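PDB 1IIC: PEPTIDE N-myristoyltransferase, which catalyses transfer of the myristoyl group from myristoyl-CoA to the N-terminal glycine of protein and peptide substrates. Local coordinates for residues F326-K329 with P334-T337; D370-L375 with K412-V417. One frame throughout, in Å; residues are numbered along the deposited sequence.

Contact 1: F326-K329 with P334-T337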
loop_
_atom_site.group_PDB
_atom_site.type_symbol
_atom_site.label_atom_id
_atom_site.label_comp_id
_atom_site.label_asym_id
_atom_site.label_seq_id
_atom_site.Cartn_x
_atom_site.Cartn_y
_atom_site.Cartn_z
ATOM N N PHE A 326 17.607 18.706 2.385
ATOM C CA PHE A 326 17.446 19.628 1.257
ATOM C C PHE A 326 18.633 20.575 1.118
ATOM O O PHE A 326 18.715 21.356 0.174
ATOM C CB PHE A 326 16.180 20.477 1.430
ATOM C CG PHE A 326 14.905 19.759 1.096
ATOM C CD1 PHE A 326 13.719 20.476 0.939
ATOM C CD2 PHE A 326 14.880 18.373 0.937
ATOM C CE1 PHE A 326 12.523 19.826 0.630
ATOM C CE2 PHE A 326 13.684 17.712 0.627
ATOM C CZ PHE A 326 12.505 18.443 0.474
ATOM N N GLN A 327 19.541 20.511 2.075
ATOM C CA GLN A 327 20.710 21.370 2.085
ATOM C C GLN A 327 21.839 20.788 1.239
ATOM O O GLN A 327 22.705 21.513 0.752
ATOM C CB GLN A 327 21.165 21.532 3.529
ATOM C CG GLN A 327 22.193 22.584 3.783
ATOM C CD GLN A 327 22.741 22.470 5.191
ATOM O OE1 GLN A 327 21.991 22.202 6.141
ATOM N NE2 GLN A 327 24.051 22.673 5.340
ATOM N N PHE A 328 21.835 19.473 1.074
ATOM C CA PHE A 328 22.865 18.808 0.293
ATOM C C PHE A 328 22.323 18.549 -1.103
ATOM O O PHE A 328 21.125 18.333 -1.284
ATOM C CB PHE A 328 23.268 17.491 0.971
ATOM C CG PHE A 328 23.569 17.635 2.442
ATOM C CD1 PHE A 328 22.536 17.753 3.369
ATOM C CD2 PHE A 328 24.883 17.713 2.892
ATOM C CE1 PHE A 328 22.806 17.952 4.727
ATOM C CE2 PHE A 328 25.164 17.913 4.251
ATOM C CZ PHE A 328 24.122 18.033 5.168
ATOM N N LYS A 329 23.203 18.579 -2.095
ATOM C CA LYS A 329 22.779 18.356 -3.470
ATOM C C LYS A 329 22.559 16.879 -3.756
ATOM O O LYS A 329 21.548 16.500 -4.349
ATOM C CB LYS A 329 23.820 18.915 -4.442
ATOM N N PRO A 334 27.230 11.166 2.152
ATOM C CA PRO A 334 27.169 10.664 3.528
ATOM C C PRO A 334 26.681 11.668 4.573
ATOM O O PRO A 334 26.190 11.274 5.628
ATOM C CB PRO A 334 28.597 10.161 3.786
ATOM C CG PRO A 334 29.426 10.840 2.736
ATOM C CD PRO A 334 28.528 10.846 1.541
ATOM N N LYS A 335 26.804 12.959 4.281
ATOM C CA LYS A 335 26.332 13.979 5.211
ATOM C C LYS A 335 24.827 14.124 5.111
ATOM O O LYS A 335 24.138 14.293 6.118
ATOM C CB LYS A 335 26.978 15.324 4.915
ATOM C CG LYS A 335 28.378 15.432 5.428
ATOM C CD LYS A 335 28.881 16.855 5.371
ATOM C CE LYS A 335 30.312 16.954 5.890
ATOM N NZ LYS A 335 30.531 16.251 7.198
ATOM N N ALA A 336 24.322 14.082 3.884
ATOM C CA ALA A 336 22.889 14.198 3.657
ATOM C C ALA A 336 22.223 12.990 4.317
ATOM O O ALA A 336 21.193 13.119 4.972
ATOM C CB ALA A 336 22.602 14.214 2.173
ATOM N N THR A 337 22.830 11.820 4.145
ATOM C CA THR A 337 22.309 10.590 4.726
ATOM C C THR A 337 22.232 10.681 6.261
ATOM O O THR A 337 21.210 10.350 6.855
ATOM C CB THR A 337 23.189 9.388 4.310
ATOM O OG1 THR A 337 23.237 9.314 2.880
ATOM C CG2 THR A 337 22.627 8.085 4.859
#
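The first turn of helix 334-357 receives Phe328 from the loop that leads into it from strand 311-322, so that an aromatic side chain packs on the helix start within the acetyltransferase-like C-terminal half of the enzyme. CG anti to the carbonyl carbon (chi1 -49°) lays the ring of Phe328 with one face along the backbone of Lys335 and Ala336. Ala336 CA stands 3.6 Å above the ring plane, displaced toward the rim, and the carbonyl carbon of Lys335 sits over the same face. The CB bond of Phe328 points toward the helix, and this CB meets the methyl CB of Ala336 at 3.6 Å. No hydrogen bond crosses between the two segments, so van der Waals contact carries the whole interaction. Polar ties just outside them fix this turn: Asp333 OD1 accepts from Lys335 N, and Asp333 O bonds Thr337 OG1. Asp333 also touches Phe328, while the Ala336 side chain touches Asp325. Lys335 crosses the phenylalanine at about a right angle, and its ammonium end leads away. Its CB comes in at the ring's rim, from the side that faces the helix, with Lys335 CB 3.2 Å from Phe328 CE2.

Contact 2: D370-L375 with K412-V417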
loop_
_atom_site.group_PDB
_atom_site.type_symbol
_atom_site.label_atom_id
_atom_site.label_comp_id
_atom_site.label_asym_id
_atom_site.label_seq_id
_atom_site.Cartn_x
_atom_site.Cartn_y
_atom_site.Cartn_z
ATOM N N ASP A 370 12.931 5.778 1.966
ATOM C CA ASP A 370 14.184 5.873 2.728
ATOM C C ASP A 370 14.066 5.107 4.048
ATOM O O ASP A 370 14.848 5.312 4.973
ATOM C CB ASP A 370 14.531 7.344 3.008
ATOM C CG ASP A 370 15.233 8.014 1.834
ATOM O OD1 ASP A 370 14.892 9.171 1.499
ATOM O OD2 ASP A 370 16.138 7.380 1.245
ATOM N N ASN A 371 13.094 4.201 4.110
ATOM C CA ASN A 371 12.823 3.420 5.316
ATOM C C ASN A 371 13.987 2.669 5.984
ATOM O O ASN A 371 14.050 2.602 7.219
ATOM C CB ASN A 371 11.660 2.442 5.040
ATOM C CG ASN A 371 10.337 3.159 4.786
ATOM O OD1 ASN A 371 9.273 2.537 4.758
ATOM N ND2 ASN A 371 10.400 4.467 4.591
ATOM N N THR A 372 14.904 2.104 5.201
ATOM C CA THR A 372 16.024 1.361 5.793
ATOM C C THR A 372 16.938 2.201 6.688
ATOM O O THR A 372 17.769 1.651 7.419
ATOM C CB THR A 372 16.899 0.661 4.720
ATOM O OG1 THR A 372 17.471 1.645 3.846
ATOM C CG2 THR A 372 16.061 -0.338 3.916
ATOM N N LEU A 373 16.805 3.525 6.629
ATOM C CA LEU A 373 17.628 4.376 7.483
ATOM C C LEU A 373 17.151 4.277 8.926
ATOM O O LEU A 373 17.939 4.487 9.852
ATOM C CB LEU A 373 17.579 5.849 7.036
ATOM C CG LEU A 373 18.253 6.155 5.688
ATOM C CD1 LEU A 373 18.073 7.614 5.308
ATOM C CD2 LEU A 373 19.710 5.799 5.771
ATOM N N PHE A 374 15.869 3.953 9.115
ATOM C CA PHE A 374 15.302 3.844 10.460
ATOM C C PHE A 374 14.756 2.476 10.881
ATOM O O PHE A 374 14.678 2.183 12.068
ATOM C CB PHE A 374 14.198 4.895 10.652
ATOM C CG PHE A 374 13.013 4.724 9.730
ATOM C CD1 PHE A 374 12.075 3.722 9.952
ATOM C CD2 PHE A 374 12.822 5.594 8.658
ATOM C CE1 PHE A 374 10.967 3.587 9.128
ATOM C CE2 PHE A 374 11.714 5.470 7.823
ATOM C CZ PHE A 374 10.780 4.462 8.060
ATOM N N LEU A 375 14.386 1.642 9.917
ATOM C CA LEU A 375 13.811 0.337 10.218
ATOM C C LEU A 375 14.450 -0.443 11.377
ATOM O O LEU A 375 13.776 -0.727 12.368
ATOM C CB LEU A 375 13.775 -0.513 8.940
ATOM C CG LEU A 375 12.434 -0.777 8.214
ATOM C CD1 LEU A 375 11.376 0.243 8.570
ATOM C CD2 LEU A 375 12.678 -0.813 6.693
ATOM N N LYS A 412 22.541 1.536 2.780
ATOM C CA LYS A 412 23.310 2.551 2.072
ATOM C C LYS A 412 22.689 3.057 0.773
ATOM O O LYS A 412 22.894 4.210 0.407
ATOM C CB LYS A 412 24.743 2.070 1.827
ATOM C CG LYS A 412 24.933 1.099 0.692
ATOM C CD LYS A 412 26.357 0.556 0.663
ATOM C CE LYS A 412 26.642 -0.333 1.867
ATOM N NZ LYS A 412 27.950 -1.055 1.704
ATOM N N ARG A 413 21.938 2.212 0.076
ATOM C CA ARG A 413 21.272 2.629 -1.155
ATOM C C ARG A 413 19.788 2.888 -0.868
ATOM O O ARG A 413 19.128 3.658 -1.560
ATOM C CB ARG A 413 21.386 1.539 -2.219
ATOM C CG ARG A 413 22.771 1.296 -2.732
ATOM C CD ARG A 413 22.771 0.017 -3.543
ATOM N NE ARG A 413 24.118 -0.350 -3.970
ATOM C CZ ARG A 413 24.510 -1.597 -4.225
ATOM N NH1 ARG A 413 23.656 -2.609 -4.096
ATOM N NH2 ARG A 413 25.760 -1.833 -4.604
ATOM N N ARG A 414 19.276 2.242 0.171
ATOM C CA ARG A 414 17.868 2.377 0.529
ATOM C C ARG A 414 17.009 1.969 -0.674
ATOM O O ARG A 414 17.310 0.972 -1.338
ATOM C CB ARG A 414 17.566 3.817 0.979
ATOM C CG ARG A 414 18.279 4.191 2.291
ATOM C CD ARG A 414 19.362 5.253 2.077
ATOM N NE ARG A 414 18.756 6.560 1.847
ATOM C CZ ARG A 414 19.438 7.694 1.697
ATOM N NH1 ARG A 414 20.767 7.677 1.749
ATOM N NH2 ARG A 414 18.791 8.847 1.522
ATOM N N SER A 415 15.965 2.729 -0.983
ATOM C CA SER A 415 15.112 2.349 -2.103
ATOM C C SER A 415 14.694 3.498 -2.980
ATOM O O SER A 415 14.624 4.646 -2.544
ATOM C CB SER A 415 13.848 1.633 -1.606
ATOM O OG SER A 415 12.963 1.349 -2.687
ATOM N N ASN A 416 14.404 3.168 -4.228
ATOM C CA ASN A 416 13.971 4.152 -5.192
ATOM C C ASN A 416 12.505 3.986 -5.472
ATOM O O ASN A 416 11.964 4.634 -6.369
ATOM C CB ASN A 416 14.795 4.035 -6.470
ATOM C CG ASN A 416 15.996 4.929 -6.435
ATOM O OD1 ASN A 416 16.982 4.699 -7.131
ATOM N ND2 ASN A 416 15.921 5.966 -5.611
ATOM N N VAL A 417 11.868 3.109 -4.695
ATOM C CA VAL A 417 10.432 2.890 -4.803
ATOM C C VAL A 417 9.818 3.942 -3.878
ATOM O O VAL A 417 9.992 3.875 -2.656
ATOM C CB VAL A 417 10.013 1.481 -4.301
ATOM C CG1 VAL A 417 8.498 1.353 -4.334
ATOM C CG2 VAL A 417 10.657 0.393 -5.168
#
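Asp370 and Arg414 form a buried salt bridge in which both bonds from the arginine go to one carboxylate oxygen. Arg414 presents its NE and NH2 side-on to Asp370 OD2: the bond from NE measures 2.8 Å and is bent to 153° at the hydrogen, and the one from NH2 is 3.0 Å. OD2 lies close to the guanidinium plane, yet both nitrogens reach it from one face of the carboxylate, and the two planes are 49° apart. Arg331 adds a second salt bridge to OD2 and also bonds Ser415 O, surroundings that would probably favour the charged carboxylate. Apolar packing accompanies the ion pair. Bends at chi2 (112°) and chi3 fold the Arg414 chain back past Leu373, whose CD1 lies 3.6 Å above the guanidinium plane, offset toward its rim, while Leu373 CD2 meets Arg414 CD at 3.8 Å. A close polar-to-aliphatic contact stands apart: Thr372 OG1 approaches Arg414 CG to 3.1 Å, its hydrogen bond going instead to Asp410 O. Ser415 OG accepts from Val417 N and is also bonded to Thr400 O. Segment 412-417 thus contains an ST turn, and the salt bridge ties it to the loop between strands 362-366 and 381-392 of the acetyltransferase-like C-terminal half.

Contact 1 lies near the surface, its centre about 28 Å from the centre of the chain, whereas contact 2 is buried and only about 16 Å from it. Chemistry follows place: near the surface an aromatic face on the first turn of a helix, charge pairing backed by leucine inside. Contact 1 is local, with four residues between its segments; contact 2 brings together parts of the chain separated by 36. Helix 334-357 serves both: its first turn is one side of contact 1, and Leu340, farther along, touches Asp370, Leu373 and Arg414 of contact 2. The two meet directly at Thr337, whose OG1 forms a weak hydrogen bond with Arg414 NH1 (3.2 Å) and whose CG2 packs on Leu373 CD2.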